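Local coordinates for protein DNA-binding response regulator, merR family (PDB 3CNB) that probably binds DNA as a response regulator, this piece being its CheY-like receiver domain, predicted to be switched by phosphorylation of an aspartate, at residues 10-15 with 53-58; 86-91 with 107-112. All blocks are in the same frame, centred on the assembly; numbering follows the deposited sequence.

Contact 1 of 2, residues 10-15 with 53-58; sequences SILIIE and VKPDVV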
ATOM      1  N   SER A  10      -9.532  -5.780  -5.305  1.00 29.44           N
ATOM      2  CA  SER A  10      -8.567  -4.995  -6.063  1.00 28.15           C
ATOM      3  C   SER A  10      -7.452  -4.392  -5.203  1.00 23.31           C
ATOM      4  O   SER A  10      -7.717  -3.799  -4.167  1.00 24.17           O
ATOM      5  CB  SER A  10      -9.310  -3.907  -6.846  1.00 29.11           C
ATOM      6  OG  SER A  10      -8.470  -3.304  -7.793  1.00 45.63           O
ATOM      7  N   ILE A  11      -6.199  -4.559  -5.626  1.00 20.73           N
ATOM      8  CA  ILE A  11      -5.079  -4.020  -4.866  1.00 20.00           C
ATOM      9  C   ILE A  11      -4.257  -3.130  -5.762  1.00 18.57           C
ATOM     10  O   ILE A  11      -3.917  -3.524  -6.867  1.00 25.02           O
ATOM     11  CB  ILE A  11      -4.164  -5.137  -4.292  1.00 22.62           C
ATOM     12  CG1 ILE A  11      -4.917  -5.980  -3.267  1.00 25.83           C
ATOM     13  CG2 ILE A  11      -2.909  -4.554  -3.613  1.00 20.64           C
ATOM     14  CD1 ILE A  11      -4.301  -7.340  -3.044  1.00 27.75           C
ATOM     15  N   LEU A  12      -3.924  -1.934  -5.268  1.00 25.57           N
ATOM     16  CA  LEU A  12      -3.020  -1.014  -5.960  1.00 22.12           C
ATOM     17  C   LEU A  12      -1.686  -0.907  -5.220  1.00 20.24           C
ATOM     18  O   LEU A  12      -1.638  -0.549  -4.032  1.00 21.55           O
ATOM     19  CB  LEU A  12      -3.665   0.391  -6.076  1.00 18.50           C
ATOM     20  CG  LEU A  12      -3.302   1.486  -7.099  1.00 28.55           C
ATOM     21  CD1 LEU A  12      -3.108   2.823  -6.380  1.00 27.86           C
ATOM     22  CD2 LEU A  12      -2.110   1.180  -8.003  1.00 29.10           C
ATOM     23  N   ILE A  13      -0.605  -1.168  -5.942  1.00 16.21           N
ATOM     24  CA  ILE A  13       0.743  -1.073  -5.404  1.00 19.70           C
ATOM     25  C   ILE A  13       1.406   0.187  -5.923  1.00 23.88           C
ATOM     26  O   ILE A  13       1.560   0.350  -7.132  1.00 25.95           O
ATOM     27  CB  ILE A  13       1.617  -2.321  -5.785  1.00 16.64           C
ATOM     28  CG1 ILE A  13       1.067  -3.588  -5.138  1.00 26.18           C
ATOM     29  CG2 ILE A  13       3.104  -2.128  -5.398  1.00 25.86           C
ATOM     30  CD1 ILE A  13       1.470  -4.835  -5.892  1.00 16.80           C
ATOM     31  N   ILE A  14       1.796   1.056  -5.021  1.00 24.15           N
ATOM     32  CA  ILE A  14       2.533   2.244  -5.328  1.00 18.70           C
ATOM     33  C   ILE A  14       3.997   2.092  -4.985  1.00 27.45           C
ATOM     34  O   ILE A  14       4.362   2.115  -3.856  1.00 30.54           O
ATOM     35  CB  ILE A  14       1.948   3.426  -4.613  1.00 19.08           C
ATOM     36  CG1 ILE A  14       0.539   3.705  -5.099  1.00 22.07           C
ATOM     37  CG2 ILE A  14       2.791   4.593  -4.781  1.00 26.41           C
ATOM     38  CD1 ILE A  14      -0.292   4.460  -4.214  1.00 18.97           C
ATOM     39  N   GLU A  15       4.830   1.963  -5.995  1.00 27.83           N
ATOM     40  CA  GLU A  15       6.210   1.546  -5.841  1.00 27.73           C
ATOM     41  C   GLU A  15       7.085   1.792  -7.082  1.00 27.46           C
ATOM     42  O   GLU A  15       6.828   1.249  -8.098  1.00 32.72           O
ATOM     43  CB  GLU A  15       6.214   0.073  -5.492  1.00 26.35           C
ATOM     44  CG  GLU A  15       7.537  -0.594  -5.385  1.00 26.27           C
ATOM     45  CD  GLU A  15       8.373  -0.043  -4.300  1.00 32.29           C
ATOM     46  OE1 GLU A  15       9.373   0.555  -4.606  1.00 37.79           O
ATOM     47  OE2 GLU A  15       8.037  -0.168  -3.159  1.00 30.37           O
ATOM     48  N   VAL A  53      -8.662   2.143 -10.762  1.00 28.83           N
ATOM     49  CA  VAL A  53      -8.537   0.762 -10.315  1.00 29.36           C
ATOM     50  C   VAL A  53      -9.538   0.521  -9.175  1.00 26.16           C
ATOM     51  O   VAL A  53      -9.980  -0.605  -8.965  1.00 36.67           O
ATOM     52  CB  VAL A  53      -7.053   0.496  -9.911  1.00 29.10           C
ATOM     53  CG1 VAL A  53      -6.883  -0.703  -9.010  1.00 29.79           C
ATOM     54  CG2 VAL A  53      -6.173   0.389 -11.170  1.00 25.74           C
ATOM     55  N   LYS A  54      -9.915   1.602  -8.488  1.00 27.43           N
ATOM     56  CA  LYS A  54     -10.768   1.567  -7.286  1.00 32.51           C
ATOM     57  C   LYS A  54     -10.304   0.483  -6.303  1.00 30.38           C
ATOM     58  O   LYS A  54     -11.035  -0.476  -6.060  1.00 26.06           O
ATOM     59  CB  LYS A  54     -12.245   1.360  -7.651  1.00 33.55           C
ATOM     60  CG  LYS A  54     -12.853   2.440  -8.535  1.00 49.23           C
ATOM     61  CD  LYS A  54     -13.836   1.853  -9.551  1.00 65.18           C
ATOM     62  CE  LYS A  54     -15.188   1.538  -8.922  1.00 74.22           C
ATOM     63  NZ  LYS A  54     -16.171   1.046  -9.931  1.00 79.04           N
ATOM     64  N   PRO A  55      -9.093   0.641  -5.733  1.00 25.90           N
ATOM     65  CA  PRO A  55      -8.508  -0.467  -4.980  1.00 23.77           C
ATOM     66  C   PRO A  55      -9.144  -0.620  -3.614  1.00 23.24           C
ATOM     67  O   PRO A  55      -9.674   0.345  -3.051  1.00 24.63           O
ATOM     68  CB  PRO A  55      -7.038  -0.068  -4.857  1.00 21.72           C
ATOM     69  CG  PRO A  55      -7.047   1.446  -4.910  1.00 27.86           C
ATOM     70  CD  PRO A  55      -8.240   1.850  -5.719  1.00 20.86           C
ATOM     71  N   ASP A  56      -9.138  -1.836  -3.097  1.00 25.34           N
ATOM     72  CA  ASP A  56      -9.648  -2.071  -1.754  1.00 23.57           C
ATOM     73  C   ASP A  56      -8.501  -1.919  -0.784  1.00 25.46           C
ATOM     74  O   ASP A  56      -8.703  -1.567   0.360  1.00 27.59           O
ATOM     75  CB  ASP A  56     -10.241  -3.469  -1.673  1.00 29.65           C
ATOM     76  CG  ASP A  56     -11.422  -3.636  -2.601  1.00 29.65           C
ATOM     77  OD1 ASP A  56     -12.474  -3.026  -2.316  1.00 30.33           O
ATOM     78  OD2 ASP A  56     -11.286  -4.336  -3.620  1.00 34.41           O
ATOM     79  N   VAL A  57      -7.300  -2.209  -1.285  1.00 26.19           N
ATOM     80  CA  VAL A  57      -6.055  -2.165  -0.541  1.00 21.93           C
ATOM     81  C   VAL A  57      -5.026  -1.360  -1.336  1.00 18.86           C
ATOM     82  O   VAL A  57      -4.884  -1.564  -2.547  1.00 24.72           O
ATOM     83  CB  VAL A  57      -5.482  -3.608  -0.280  1.00 22.99           C
ATOM     84  CG1 VAL A  57      -4.163  -3.538   0.490  1.00 21.35           C
ATOM     85  CG2 VAL A  57      -6.483  -4.471   0.507  1.00 16.56           C
ATOM     86  N   VAL A  58      -4.325  -0.433  -0.684  1.00 22.09           N
ATOM     87  CA  VAL A  58      -3.095   0.108  -1.300  1.00 21.67           C
ATOM     88  C   VAL A  58      -1.839  -0.136  -0.487  1.00 15.30           C
ATOM     89  O   VAL A  58      -1.772   0.150   0.724  1.00 19.61           O
ATOM     90  CB  VAL A  58      -3.131   1.623  -1.832  1.00 21.79           C
ATOM     91  CG1 VAL A  58      -4.524   2.131  -2.153  1.00 21.78           C
ATOM     92  CG2 VAL A  58      -2.310   2.599  -0.974  1.00 26.19           C
TER
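Parallel strand pairing in the middle of the receiver-domain sheet joins 10-15 to 53-58, where the chain leaves helix 43-52 and turns into strand 57-61. The grip is tightest at Ser10. Its carbonyl oxygen takes the Asp56 N-H at 2.6 Å from Ser10 O to Asp56 N, with the donor above the carbonyl plane, and a weak one from Val57 N. In return Ser10 N donates a hydrogen bond to Asp56 OD2 at 2.8 Å, on the lone pair facing away from the other carboxylate oxygen, so backbone and side chain of Asp56 clasp one residue. An alanine in place of Asp56 would lose the carboxylate bond to Ser10 N and would probably loosen the start of the pairing. Two residues on, Leu12 N meets Val57 O at 2.9 Å, nearly along the C=O axis. Ile11 and Val57 lie side by side on one face, CG1 against CB at 3.9 Å; on the other, Leu12 CB rests 3.6 Å from Pro55 CB, with Val58 beside it. Strand 36-40 bonds to the far edge of 10-14 through Ile11 and Ile13, helix 18-31 packs on Ile13, and Val57 reaches Ile86 of strand 86-91.

Contact 2 of 2, residues 86-91 with 107-112; sequences IVIAMT and AETCFG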
ATOM      1  N   ILE A  86      -7.863   0.046   2.617  1.00 25.73           N
ATOM      2  CA  ILE A  86      -6.878  -0.409   3.604  1.00 19.12           C
ATOM      3  C   ILE A  86      -5.496  -0.029   3.099  1.00 18.59           C
ATOM      4  O   ILE A  86      -5.052  -0.526   2.062  1.00 22.46           O
ATOM      5  CB  ILE A  86      -6.911  -1.946   3.814  1.00 21.24           C
ATOM      6  CG1 ILE A  86      -8.277  -2.417   4.315  1.00 17.86           C
ATOM      7  CG2 ILE A  86      -5.758  -2.410   4.751  1.00 20.68           C
ATOM      8  CD1 ILE A  86      -8.612  -3.843   3.808  1.00 19.69           C
ATOM      9  N   VAL A  87      -4.835   0.864   3.830  1.00 20.91           N
ATOM     10  CA  VAL A  87      -3.536   1.359   3.451  1.00 21.59           C
ATOM     11  C   VAL A  87      -2.430   0.688   4.276  1.00 20.81           C
ATOM     12  O   VAL A  87      -2.393   0.802   5.499  1.00 17.17           O
ATOM     13  CB  VAL A  87      -3.438   2.908   3.596  1.00 22.23           C
ATOM     14  CG1 VAL A  87      -2.009   3.374   3.374  1.00 22.11           C
ATOM     15  CG2 VAL A  87      -4.391   3.613   2.611  1.00 21.23           C
ATOM     16  N   ILE A  88      -1.520   0.015   3.583  1.00 19.99           N
ATOM     17  CA  ILE A  88      -0.354  -0.570   4.224  1.00 22.50           C
ATOM     18  C   ILE A  88       0.897   0.139   3.726  1.00 21.24           C
ATOM     19  O   ILE A  88       1.261   0.015   2.560  1.00 21.95           O
ATOM     20  CB  ILE A  88      -0.295  -2.108   3.962  1.00 23.18           C
ATOM     21  CG1 ILE A  88      -1.529  -2.788   4.588  1.00 27.99           C
ATOM     22  CG2 ILE A  88       0.969  -2.721   4.553  1.00 17.10           C
ATOM     23  CD1 ILE A  88      -1.718  -4.212   4.187  1.00 24.92           C
ATOM     24  N   ALA A  89       1.560   0.879   4.612  1.00 20.88           N
ATOM     25  CA  ALA A  89       2.810   1.541   4.250  1.00 22.23           C
ATOM     26  C   ALA A  89       4.006   0.581   4.201  1.00 18.94           C
ATOM     27  O   ALA A  89       4.050  -0.412   4.916  1.00 25.81           O
ATOM     28  CB  ALA A  89       3.102   2.700   5.200  1.00 19.30           C
ATOM     29  N   MET A  90       4.971   0.902   3.340  1.00 19.19           N
ATOM     30  CA  MET A  90       6.263   0.222   3.270  1.00 22.86           C
ATOM     31  C   MET A  90       7.339   1.308   3.207  1.00 27.19           C
ATOM     32  O   MET A  90       7.113   2.364   2.619  1.00 25.76           O
ATOM     33  CB  MET A  90       6.387  -0.641   2.002  1.00 22.15           C
ATOM     34  CG  MET A  90       5.140  -1.354   1.540  1.00 26.03           C
ATOM     35  SD  MET A  90       5.454  -2.296   0.061  1.00 14.06           S
ATOM     36  CE  MET A  90       5.197  -1.065  -1.219  1.00 19.84           C
ATOM     37  N   THR A  91       8.501   1.052   3.798  1.00 26.88           N
ATOM     38  CA  THR A  91       9.629   1.999   3.761  1.00 30.30           C
ATOM     39  C   THR A  91      10.971   1.293   3.985  1.00 33.98           C
ATOM     40  O   THR A  91      11.013   0.218   4.566  1.00 35.07           O
ATOM     41  CB  THR A  91       9.444   3.209   4.740  1.00 28.08           C
ATOM     42  OG1 THR A  91      10.401   4.225   4.427  1.00 27.76           O
ATOM     43  CG2 THR A  91       9.577   2.808   6.217  1.00 21.85           C
ATOM     44  N   ALA A 107      -2.701   4.850   7.859  1.00 16.25           N
ATOM     45  CA  ALA A 107      -2.155   3.529   7.493  1.00 20.82           C
ATOM     46  C   ALA A 107      -2.389   2.505   8.625  1.00 20.30           C
ATOM     47  O   ALA A 107      -2.335   2.873   9.793  1.00 21.41           O
ATOM     48  CB  ALA A 107      -0.673   3.635   7.185  1.00 18.03           C
ATOM     49  N   GLU A 108      -2.642   1.238   8.283  1.00 21.79           N
ATOM     50  CA  GLU A 108      -2.873   0.195   9.318  1.00 22.05           C
ATOM     51  C   GLU A 108      -1.591  -0.107  10.060  1.00 23.67           C
ATOM     52  O   GLU A 108      -1.587  -0.423  11.259  1.00 26.69           O
ATOM     53  CB  GLU A 108      -3.395  -1.116   8.702  1.00 20.66           C
ATOM     54  CG  GLU A 108      -4.711  -1.001   7.996  1.00 23.70           C
ATOM     55  CD  GLU A 108      -5.799  -0.457   8.867  1.00 36.09           C
ATOM     56  OE1 GLU A 108      -5.847  -0.809  10.074  1.00 42.28           O
ATOM     57  OE2 GLU A 108      -6.616   0.322   8.339  1.00 33.70           O
ATOM     58  N   THR A 109      -0.500  -0.020   9.312  1.00 28.37           N
ATOM     59  CA  THR A 109       0.804  -0.413   9.778  1.00 25.62           C
ATOM     60  C   THR A 109       1.843  -0.029   8.739  1.00 23.95           C
ATOM     61  O   THR A 109       1.509   0.444   7.648  1.00 27.62           O
ATOM     62  CB  THR A 109       0.855  -1.940  10.066  1.00 24.62           C
ATOM     63  OG1 THR A 109       2.089  -2.254  10.721  1.00 26.10           O
ATOM     64  CG2 THR A 109       0.670  -2.766   8.781  1.00 21.36           C
ATOM     65  N   CYS A 110       3.106  -0.227   9.090  1.00 22.30           N
ATOM     66  CA  CYS A 110       4.185   0.104   8.209  1.00 21.99           C
ATOM     67  C   CYS A 110       5.230  -1.009   8.241  1.00 25.41           C
ATOM     68  O   CYS A 110       5.669  -1.420   9.305  1.00 33.41           O
ATOM     69  CB  CYS A 110       4.778   1.462   8.588  1.00 21.07           C
ATOM     70  SG  CYS A 110       6.122   2.027   7.526  1.00 29.94           S
ATOM     71  N   PHE A 111       5.593  -1.499   7.060  1.00 25.54           N
ATOM     72  CA  PHE A 111       6.583  -2.544   6.909  1.00 21.15           C
ATOM     73  C   PHE A 111       7.933  -1.958   6.549  1.00 26.69           C
ATOM     74  O   PHE A 111       8.025  -1.109   5.667  1.00 23.15           O
ATOM     75  CB  PHE A 111       6.153  -3.514   5.809  1.00 21.09           C
ATOM     76  CG  PHE A 111       5.130  -4.517   6.252  1.00 25.75           C
ATOM     77  CD1 PHE A 111       5.525  -5.797   6.622  1.00 20.42           C
ATOM     78  CD2 PHE A 111       3.775  -4.186   6.306  1.00 22.36           C
ATOM     79  CE1 PHE A 111       4.590  -6.738   7.037  1.00 28.86           C
ATOM     80  CE2 PHE A 111       2.835  -5.108   6.707  1.00 24.01           C
ATOM     81  CZ  PHE A 111       3.247  -6.396   7.085  1.00 14.35           C
ATOM     82  N   GLY A 112       8.979  -2.407   7.241  1.00 26.16           N
ATOM     83  CA  GLY A 112      10.351  -2.064   6.883  1.00 28.02           C
ATOM     84  C   GLY A 112      10.839  -2.906   5.729  1.00 32.30           C
ATOM     85  O   GLY A 112      10.251  -3.942   5.436  1.00 42.49           O
TER
HETATM   86  O   HOH W   1      -5.896   2.013   6.433  1.00 22.27           O
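Ile88 and Phe111 form the apolar centre on one face of this parallel strand pair, lying side by side and pointing the same way. The CG2 branch of Ile88, anti to its backbone N, reaches the ring at CD2, 3.6 Å away, and also touches CE2. Phe111 has its CG beside the backbone N (chi1 -80°), and the ring edge near CD2 lies by Ala89 O. Through the sheet, on the other face, the small Ala89 CB sits 3.9 Å from Cys110 SG. That sulfur, carried anti to its own backbone N, also meets Thr91 CG2 at 3.8 Å, so it bridges two side chains of the neighbouring strand. Ala107 CB packs on Val87 CG1 further down this face.

Between the two layers runs the backbone ladder. Ala89 is bonded through both its N-H and its carbonyl: its N-H points to Thr109 O in the carbonyl plane, while Ala89 O takes the Phe111 N-H at 2.9 Å, the donor standing above Ala89's own carbonyl plane. Thr91 N then finds Phe111 O almost along the C=O axis, and at the opposite end Glu108 N does the same with Val87 O at 2.8 Å. Here the pairing gives way to its polar edge. Glu108 bends at chi2 (-56°), crossing Ile86 obliquely with CG 3.7 Å from Ile86 CG2, and its carboxylate accepts a hydrogen bond from a water at 2.6 Å from OE2. The same water accepts from Val87 N and so adds a bridged link beside the direct bond between the same two residues.

Helix 96-104 covers the Ala89 and Cys110 face through Ile102, and helix 117-129 covers Ile88 and Phe111 through Leu127 and Leu119. This is the last beta-alpha-beta crossover of the CheY-like receiver fold.

From the N terminus, strand 10-14 leads out through helix 18-31, strand 36-40 and helix 43-52 before contact 1 brings the chain back beside its starting strand. Contact 2 opens only later, after strand 57-61 and helix 69-77, and closes a shorter loop over the single helix 96-104. The two are in series, neither nested nor crossing. What joins them is the seam between strands 57-61 and 86-91: Val58 probably bonds through N to Ile86 O and through O to Ile88 N. Together they tie four of the five strands. At the C-terminal strand ends, Glu15 packs on Met90 and lies close to Asp61, the predicted phosphorylation site, unmodified here.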